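AztD protein (Citrobacter koseri, PDB 6CMK) acts as a periplasmic zinc chaperone of the AztABCD transport system, handing one zinc ion directly to the solute-binding protein AztC. Local coordinates at residues Tyr314-Asp319 with Ile362-Pro367; Val336-Pro341 with Ile373-Thr378. All blocks are in the same frame, centred on the assembly; numbering follows the deposited sequence.

Contact 1 (Tyr314-Asp319 with Ile362-Pro367); sequences YVFTED and IYVTDP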
# COMPACT_ATOMS: atom_id res chain seq x y z
N TYR B 314 12.92 -17.02 0.30
CA TYR B 314 13.26 -18.33 0.86
C TYR B 314 13.06 -19.43 -0.17
O TYR B 314 12.09 -19.41 -0.93
CB TYR B 314 12.41 -18.63 2.10
CG TYR B 314 12.47 -17.50 3.07
CD1 TYR B 314 13.65 -17.22 3.74
CD2 TYR B 314 11.39 -16.67 3.26
CE1 TYR B 314 13.73 -16.14 4.59
CE2 TYR B 314 11.46 -15.60 4.10
CZ TYR B 314 12.62 -15.35 4.77
OH TYR B 314 12.69 -14.26 5.61
N VAL B 315 14.00 -20.37 -0.20
CA VAL B 315 13.89 -21.56 -1.04
C VAL B 315 13.99 -22.78 -0.13
O VAL B 315 14.88 -22.85 0.73
CB VAL B 315 14.99 -21.62 -2.11
CG1 VAL B 315 14.66 -22.70 -3.14
CG2 VAL B 315 15.18 -20.28 -2.78
N PHE B 316 13.10 -23.74 -0.33
CA PHE B 316 13.18 -25.02 0.35
C PHE B 316 13.72 -26.05 -0.63
O PHE B 316 13.28 -26.11 -1.78
CB PHE B 316 11.81 -25.46 0.88
CG PHE B 316 11.88 -26.58 1.88
CD1 PHE B 316 11.82 -27.89 1.48
CD2 PHE B 316 12.02 -26.30 3.23
CE1 PHE B 316 11.90 -28.92 2.40
CE2 PHE B 316 12.10 -27.31 4.15
CZ PHE B 316 12.04 -28.63 3.74
N THR B 317 14.67 -26.86 -0.17
CA THR B 317 15.34 -27.82 -1.04
C THR B 317 15.06 -29.24 -0.55
O THR B 317 14.64 -29.46 0.59
CB THR B 317 16.86 -27.56 -1.10
OG1 THR B 317 17.38 -27.27 0.20
CG2 THR B 317 17.16 -26.38 -2.03
N GLU B 318 15.30 -30.21 -1.44
CA GLU B 318 14.90 -31.59 -1.20
C GLU B 318 15.63 -32.21 -0.01
O GLU B 318 15.15 -33.19 0.55
CB GLU B 318 15.13 -32.42 -2.46
CG GLU B 318 16.60 -32.53 -2.84
CD GLU B 318 16.81 -33.34 -4.11
OE1 GLU B 318 17.78 -33.04 -4.84
OE2 GLU B 318 16.02 -34.27 -4.36
N ASP B 319 16.77 -31.63 0.39
CA ASP B 319 17.52 -32.13 1.53
C ASP B 319 16.83 -31.87 2.86
O ASP B 319 17.32 -32.33 3.90
CB ASP B 319 18.92 -31.52 1.56
CG ASP B 319 18.92 -30.01 1.43
OD1 ASP B 319 17.85 -29.41 1.64
OD2 ASP B 319 19.98 -29.43 1.11
N ILE B 362 8.28 -17.59 9.74
CA ILE B 362 8.26 -18.40 8.53
C ILE B 362 7.62 -19.74 8.87
O ILE B 362 7.89 -20.32 9.93
CB ILE B 362 9.68 -18.61 7.97
CG1 ILE B 362 10.36 -17.26 7.71
CG2 ILE B 362 9.61 -19.41 6.67
CD1 ILE B 362 11.85 -17.39 7.47
N TYR B 363 6.77 -20.22 7.97
CA TYR B 363 5.98 -21.43 8.18
C TYR B 363 6.29 -22.43 7.07
O TYR B 363 6.23 -22.08 5.89
CB TYR B 363 4.48 -21.12 8.20
CG TYR B 363 4.11 -20.14 9.27
CD1 TYR B 363 4.33 -18.78 9.10
CD2 TYR B 363 3.58 -20.58 10.48
CE1 TYR B 363 4.03 -17.88 10.10
CE2 TYR B 363 3.27 -19.68 11.48
CZ TYR B 363 3.49 -18.33 11.27
OH TYR B 363 3.19 -17.41 12.26
N VAL B 364 6.61 -23.66 7.46
CA VAL B 364 6.96 -24.71 6.51
C VAL B 364 6.08 -25.91 6.81
O VAL B 364 6.14 -26.46 7.91
CB VAL B 364 8.45 -25.10 6.61
CG1 VAL B 364 8.76 -26.22 5.62
CG2 VAL B 364 9.34 -23.89 6.33
N THR B 365 5.27 -26.31 5.83
CA THR B 365 4.45 -27.50 6.04
C THR B 365 5.32 -28.74 5.93
O THR B 365 6.29 -28.79 5.16
CB THR B 365 3.31 -27.57 5.03
OG1 THR B 365 3.83 -27.60 3.69
CG2 THR B 365 2.39 -26.38 5.19
N ASP B 366 4.99 -29.73 6.75
CA ASP B 366 5.69 -31.01 6.78
C ASP B 366 4.59 -32.06 6.63
O ASP B 366 4.17 -32.67 7.61
CB ASP B 366 6.49 -31.20 8.07
CG ASP B 366 7.43 -32.38 8.00
OD1 ASP B 366 7.25 -33.21 7.09
OD2 ASP B 366 8.35 -32.48 8.85
N PRO B 367 4.11 -32.27 5.40
CA PRO B 367 2.88 -33.07 5.25
C PRO B 367 2.98 -34.48 5.81
O PRO B 367 2.02 -34.96 6.42
CB PRO B 367 2.64 -33.08 3.73
CG PRO B 367 3.86 -32.49 3.10
CD PRO B 367 4.54 -31.65 4.14
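Ile362 and Tyr314 meet head-on, an aliphatic tip against the face of a phenol ring. From CB, the Ile362 chain leaves with CG1 anti to the carbonyl carbon (chi1 -56°) and runs on extended, so that it stands out from its strand toward the ring. CG1 brushes the ring beside its hydroxyl end, 4.1 Å from Tyr314 CE2. The terminal methyl does the real work: Ile362 CD1 lies 3.5 Å from Tyr314 CZ and 3.7 Å from Tyr314 OH. It sits above one face, 3.8 Å from the ring centroid and 22° off the normal, a CH-pi contact displaced toward the hydroxyl-bearing rim. The Tyr314 hydroxyl is held by Asp306 OD2, which should help keep the ring in place beneath the methyl.

Two residues further along both strands, Phe316 and Val364 form the second pair. Val364 CG1, set anti to the backbone N (chi1 178°), approaches the ring obliquely. Its closest carbon is Phe316 CE2 at 3.8 Å, with Phe316 CD2 next. All four touching side chains are buried, and no hydrogen bond joins the two segments. Polar order appears instead at the strand end, where Thr317 OG1 donates to Asp319 OD1 over 2.6 Å, on the syn side but clearly tilted out of the carboxylate plane; that oxygen also accepts from Lys321 N, pinning the turn into strand 321-326.

Strands 312-317 and 361-366 are each second in their four-stranded sheets. Their CA atoms stay apart, 9.2 Å from Tyr314 to Ile362, a separation spanned by side chains reaching from both strands. Such apolar packing of sheet on sheet, between equivalent strands of successive antiparallel sheets, is characteristic of the way neighbouring blades pack in a beta propeller, the fold of this protein.

Contact 2 (Val336-Pro341 with Ile373-Thr378); sequences VRVTDP and IVLDAT. With EDO (1,2-ethanediol), chain L.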
# COMPACT_ATOMS: atom_id res chain seq x y z
N VAL B 336 19.01 -23.77 7.16
CA VAL B 336 18.67 -24.47 8.39
C VAL B 336 17.84 -25.70 8.04
O VAL B 336 16.96 -25.64 7.17
CB VAL B 336 17.91 -23.55 9.38
CG1 VAL B 336 16.52 -23.19 8.86
CG2 VAL B 336 17.81 -24.20 10.75
N ARG B 337 18.11 -26.81 8.71
CA ARG B 337 17.34 -28.03 8.51
C ARG B 337 15.99 -27.91 9.20
O ARG B 337 15.93 -27.58 10.39
CB ARG B 337 18.11 -29.24 9.04
CG ARG B 337 17.41 -30.56 8.83
CD ARG B 337 18.37 -31.73 8.97
NE ARG B 337 19.27 -31.79 7.82
CZ ARG B 337 18.92 -32.24 6.62
NH1 ARG B 337 17.68 -32.68 6.41
NH2 ARG B 337 19.80 -32.25 5.63
N VAL B 338 14.92 -28.20 8.46
CA VAL B 338 13.56 -28.08 8.98
C VAL B 338 12.82 -29.41 8.98
O VAL B 338 12.10 -29.72 9.93
CB VAL B 338 12.77 -27.02 8.17
CG1 VAL B 338 11.31 -26.96 8.64
CG2 VAL B 338 13.45 -25.67 8.30
N THR B 339 12.97 -30.21 7.91
CA THR B 339 12.32 -31.51 7.82
C THR B 339 13.36 -32.57 7.48
O THR B 339 14.52 -32.25 7.17
CB THR B 339 11.18 -31.49 6.77
OG1 THR B 339 11.72 -31.34 5.46
CG2 THR B 339 10.18 -30.35 7.03
N ASP B 340 12.97 -33.84 7.57
CA ASP B 340 13.74 -34.88 6.91
C ASP B 340 13.78 -34.60 5.41
O ASP B 340 12.92 -33.89 4.89
CB ASP B 340 13.14 -36.26 7.16
CG ASP B 340 13.42 -36.78 8.56
OD1 ASP B 340 14.53 -36.53 9.08
OD2 ASP B 340 12.54 -37.46 9.12
N PRO B 341 14.74 -35.17 4.70
CA PRO B 341 14.76 -34.99 3.24
C PRO B 341 13.46 -35.44 2.60
O PRO B 341 12.80 -36.38 3.06
CB PRO B 341 15.94 -35.86 2.79
CG PRO B 341 16.81 -35.97 3.97
CD PRO B 341 15.89 -35.97 5.16
N ILE B 373 6.13 -26.37 10.74
CA ILE B 373 7.25 -25.86 11.52
C ILE B 373 7.24 -24.34 11.46
O ILE B 373 7.01 -23.75 10.40
CB ILE B 373 8.59 -26.40 10.98
CG1 ILE B 373 8.56 -27.93 10.84
CG2 ILE B 373 9.74 -25.95 11.89
CD1 ILE B 373 8.04 -28.67 12.05
N VAL B 374 7.49 -23.69 12.60
CA VAL B 374 7.46 -22.23 12.70
C VAL B 374 8.86 -21.75 13.04
O VAL B 374 9.44 -22.18 14.04
CB VAL B 374 6.45 -21.75 13.76
CG1 VAL B 374 6.34 -20.23 13.72
CG2 VAL B 374 5.09 -22.39 13.55
N LEU B 375 9.39 -20.85 12.23
CA LEU B 375 10.71 -20.28 12.44
C LEU B 375 10.61 -18.78 12.65
O LEU B 375 9.80 -18.10 12.02
CB LEU B 375 11.64 -20.53 11.26
CG LEU B 375 11.93 -21.99 10.91
CD1 LEU B 375 10.95 -22.52 9.87
CD2 LEU B 375 13.36 -22.10 10.43
N ASP B 376 11.49 -18.26 13.50
CA ASP B 376 11.67 -16.82 13.60
C ASP B 376 12.41 -16.33 12.36
O ASP B 376 13.46 -16.88 12.00
CB ASP B 376 12.44 -16.46 14.87
CG ASP B 376 12.70 -14.97 15.00
OD1 ASP B 376 11.76 -14.24 15.37
OD2 ASP B 376 13.83 -14.53 14.70
N ALA B 377 11.88 -15.31 11.70
CA ALA B 377 12.42 -14.95 10.39
C ALA B 377 13.83 -14.39 10.48
O ALA B 377 14.65 -14.65 9.59
CB ALA B 377 11.51 -13.94 9.69
N THR B 378 14.14 -13.63 11.52
CA THR B 378 15.43 -12.96 11.57
C THR B 378 16.52 -13.85 12.13
O THR B 378 17.63 -13.88 11.60
CB THR B 378 15.31 -11.66 12.37
OG1 THR B 378 14.84 -11.94 13.69
CG2 THR B 378 14.35 -10.69 11.68
C1 EDO L . 14.98 -30.53 12.48
O1 EDO L . 16.19 -30.13 13.12
C2 EDO L . 15.14 -31.92 11.87
O2 EDO L . 13.98 -32.24 11.10
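Neither Val336-Pro341 nor Ile373-Thr378 brings an aromatic ring to the contact, and branched aliphatic carbons make all of it; the Phe316 ring comes in from strand 312-317, touching Val338 and Thr339. The flat guanidinium of Arg337 belongs to a side chain leaving in the other direction; its NH1 reaches Asp319 O and, weakly, Thr339 O.

Val336 and Leu375 touch tip to tip, Val336 CG1 lying 3.7 Å from Leu375 CD2. That methyl occupies the crowded position between the backbone N and carbonyl carbon of Val336 (chi1 68°). Val338 and Ile373 instead slide past each other. Val338 CG1 settles against the branch point, 3.6 Å from Ile373 CB, and lies almost as near to Ile373 CG1 and Ile373 CG2, so one methyl is seated in the fork of the isoleucine. The other, Val338 CG2, stands more loosely 4.2 Å from Leu375 CD2, which thus bridges both valines.

Beyond strand 331-337 the chain turns, and Thr339 OG1 bonds to Asp340 O over 2.9 Å. A 1,2-ethanediol, probably from the crystallisation liquor, lies at this turn; its O2 bonds weakly to Val338 O.

Val338 also touches Val364 of strand 361-366, and its backbone pairs with Gly320. The contact therefore packs the end of the outermost strand 331-337 of one propeller blade, and the loop just beyond it, against the third strand, 371-376, of the next, with strand 381-387 flanking the latter on its outer side.

Both contacts join the same two successive blades, at different depths. Contact 1 is fully buried and pairs second strand with second strand, its centre about 16 Å from the centre of the chain; contact 2, about 21 Å out, is partly exposed and pairs an outermost strand with a third. Aromatic rings against methyls give way outward to purely aliphatic branches. Their centres are about 7 Å apart and they are physically joined: Ile362 N and Leu375 O, 2.8 Å apart, probably link the neighbouring strands 361-366 and 371-376, while Phe316 packs on Thr339. Together they cover adjoining parts of one largely apolar blade interface, away from the zinc sites.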